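Local coordinates for protein DnaJ homolog subfamily C member 27-A (Xenopus laevis, PDB 6JMG) that binds GTP with magnesium as a Rab-family small GTPase that also carries a DnaJ domain, and is possibly involved in regulating the MEK/ERK pathway, at residues L15-I20 against A177-I182. Numbering follows the deposited sequence.
Sequences LRIKVI and AFYSAI
The Phe178 ring meets Val19 at its edge, near the ring plane, where CG1 of Val19 lies 3.8 Å from CE2 of Phe178, while one face carries Ile182 CD1, 3.6 Å above the plane and over the ring centre. The Tyr179 ring has Phe178 CD2 over one face, offset toward the rim, and receives the two strand side chains obliquely. Ile17 CD1 comes to 4.0 Å from CE1 of Tyr179, and Val19 CG2 approaches the same carbon more loosely. Val19 and Phe178 reach toward each other tip to tip, CG of Phe178 standing anti to its backbone N (chi1 -174°), whereas the side chains of Ile17 and Ile182 cross obliquely, with Ile17 CD1 3.8 Å from Ile182 CG2. Strand 15-22, central in the sheet, thus packs its alternate residues Ile17 and Val19 against helix 171-187 of the Ras-like domain; Val67 and Ile93 on the flanking strands also touch Val19. An alanine at Val19 would probably open a gap at the CE2/CZ edge of Phe178 and cost Tyr179 a neighbour. All these touching groups are buried and meet through carbon atoms, so apolar packing, not polar pairing, joins 15-20 to 177-182, with the Val19 side chain about 13 Å from the bound GTP.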
loop_
_atom_site.group_PDB
_atom_site.type_symbol
_atom_site.label_atom_id
_atom_site.label_comp_id
_atom_site.label_asym_id
_atom_site.label_seq_id
_atom_site.Cartn_x
_atom_site.Cartn_y
_atom_site.Cartn_z
ATOM N N LEU A 15 21.149 6.349 1.148
ATOM C CA LEU A 15 19.864 6.041 0.551
ATOM C C LEU A 15 18.988 7.286 0.460
ATOM O O LEU A 15 18.912 8.079 1.405
ATOM C CB LEU A 15 19.172 4.965 1.383
ATOM C CG LEU A 15 18.275 3.979 0.657
ATOM C CD1 LEU A 15 18.818 3.689 -0.734
ATOM C CD2 LEU A 15 18.194 2.726 1.484
ATOM N N ARG A 16 18.321 7.453 -0.679
ATOM C CA ARG A 16 17.453 8.599 -0.909
ATOM C C ARG A 16 16.034 8.100 -1.123
ATOM O O ARG A 16 15.762 7.394 -2.098
ATOM C CB ARG A 16 17.945 9.425 -2.098
ATOM C CG ARG A 16 19.475 9.573 -2.091
ATOM C CD ARG A 16 20.058 10.196 -3.358
ATOM N NE ARG A 16 20.437 11.588 -3.147
ATOM C CZ ARG A 16 21.576 11.974 -2.580
ATOM N NH1 ARG A 16 22.451 11.070 -2.154
ATOM N NH2 ARG A 16 21.837 13.267 -2.427
ATOM N N ILE A 17 15.123 8.489 -0.226
ATOM C CA ILE A 17 13.746 8.006 -0.242
ATOM C C ILE A 17 12.814 9.204 -0.188
ATOM O O ILE A 17 13.213 10.325 0.131
ATOM C CB ILE A 17 13.430 7.035 0.920
ATOM C CG1 ILE A 17 13.353 7.788 2.255
ATOM C CG2 ILE A 17 14.482 5.947 1.034
ATOM C CD1 ILE A 17 12.946 6.900 3.430
ATOM N N LYS A 18 11.554 8.931 -0.508
ATOM C CA LYS A 18 10.470 9.897 -0.586
ATOM C C LYS A 18 9.325 9.439 0.322
ATOM O O LYS A 18 8.886 8.287 0.241
ATOM C CB LYS A 18 9.994 10.030 -2.034
ATOM C CG LYS A 18 8.688 10.795 -2.187
ATOM C CD LYS A 18 8.183 10.782 -3.636
ATOM C CE LYS A 18 7.164 11.876 -3.865
ATOM N NZ LYS A 18 5.955 11.305 -4.477
ATOM N N VAL A 19 8.862 10.329 1.196
ATOM C CA VAL A 19 7.817 10.051 2.179
ATOM C C VAL A 19 6.713 11.085 1.999
ATOM O O VAL A 19 6.994 12.282 1.833
ATOM C CB VAL A 19 8.369 10.094 3.621
ATOM C CG1 VAL A 19 7.249 10.016 4.611
ATOM C CG2 VAL A 19 9.408 8.979 3.859
ATOM N N ILE A 20 5.466 10.645 1.975
ATOM C CA ILE A 20 4.354 11.578 1.941
ATOM C C ILE A 20 3.431 11.316 3.120
ATOM O O ILE A 20 3.449 10.244 3.735
ATOM C CB ILE A 20 3.578 11.494 0.623
ATOM C CG1 ILE A 20 2.871 10.160 0.519
ATOM C CG2 ILE A 20 4.517 11.698 -0.569
ATOM C CD1 ILE A 20 1.907 10.140 -0.647
ATOM N N ALA A 177 9.858 2.009 13.287
ATOM C CA ALA A 177 9.317 0.894 12.528
ATOM C C ALA A 177 9.153 1.267 11.063
ATOM O O ALA A 177 9.403 0.447 10.173
ATOM C CB ALA A 177 7.989 0.460 13.124
ATOM N N PHE A 178 8.736 2.510 10.811
ATOM C CA PHE A 178 8.514 3.013 9.461
ATOM C C PHE A 178 9.784 2.925 8.624
ATOM O O PHE A 178 9.781 2.361 7.523
ATOM C CB PHE A 178 8.043 4.458 9.573
ATOM C CG PHE A 178 7.630 5.125 8.280
ATOM C CD1 PHE A 178 6.593 4.635 7.507
ATOM C CD2 PHE A 178 8.218 6.327 7.913
ATOM C CE1 PHE A 178 6.174 5.316 6.371
ATOM C CE2 PHE A 178 7.816 7.003 6.775
ATOM C CZ PHE A 178 6.792 6.501 6.008
ATOM N N TYR A 179 10.882 3.494 9.132
ATOM C CA TYR A 179 12.106 3.555 8.345
ATOM C C TYR A 179 12.776 2.197 8.253
ATOM O O TYR A 179 13.473 1.921 7.270
ATOM C CB TYR A 179 13.058 4.604 8.918
ATOM C CG TYR A 179 12.618 6.032 8.668
ATOM C CD1 TYR A 179 12.259 6.446 7.398
ATOM C CD2 TYR A 179 12.531 6.960 9.717
ATOM C CE1 TYR A 179 11.861 7.757 7.155
ATOM C CE2 TYR A 179 12.127 8.279 9.488
ATOM C CZ TYR A 179 11.798 8.672 8.199
ATOM O OH TYR A 179 11.394 9.969 7.934
ATOM N N SER A 180 12.584 1.332 9.251
ATOM C CA SER A 180 13.157 0.001 9.120
ATOM C C SER A 180 12.436 -0.801 8.048
ATOM O O SER A 180 13.077 -1.470 7.236
ATOM C CB SER A 180 13.126 -0.732 10.451
ATOM O OG SER A 180 13.590 0.106 11.495
ATOM N N ALA A 181 11.113 -0.713 7.985
ATOM C CA ALA A 181 10.416 -1.376 6.895
ATOM C C ALA A 181 10.851 -0.798 5.544
ATOM O O ALA A 181 10.982 -1.531 4.559
ATOM C CB ALA A 181 8.899 -1.270 7.095
ATOM N N ILE A 182 11.119 0.508 5.490
ATOM C CA ILE A 182 11.508 1.119 4.224
ATOM C C ILE A 182 12.928 0.700 3.847
ATOM O O ILE A 182 13.219 0.455 2.672
ATOM C CB ILE A 182 11.357 2.650 4.288
ATOM C CG1 ILE A 182 9.877 3.044 4.374
ATOM C CG2 ILE A 182 11.948 3.299 3.050
ATOM C CD1 ILE A 182 9.635 4.548 4.625
#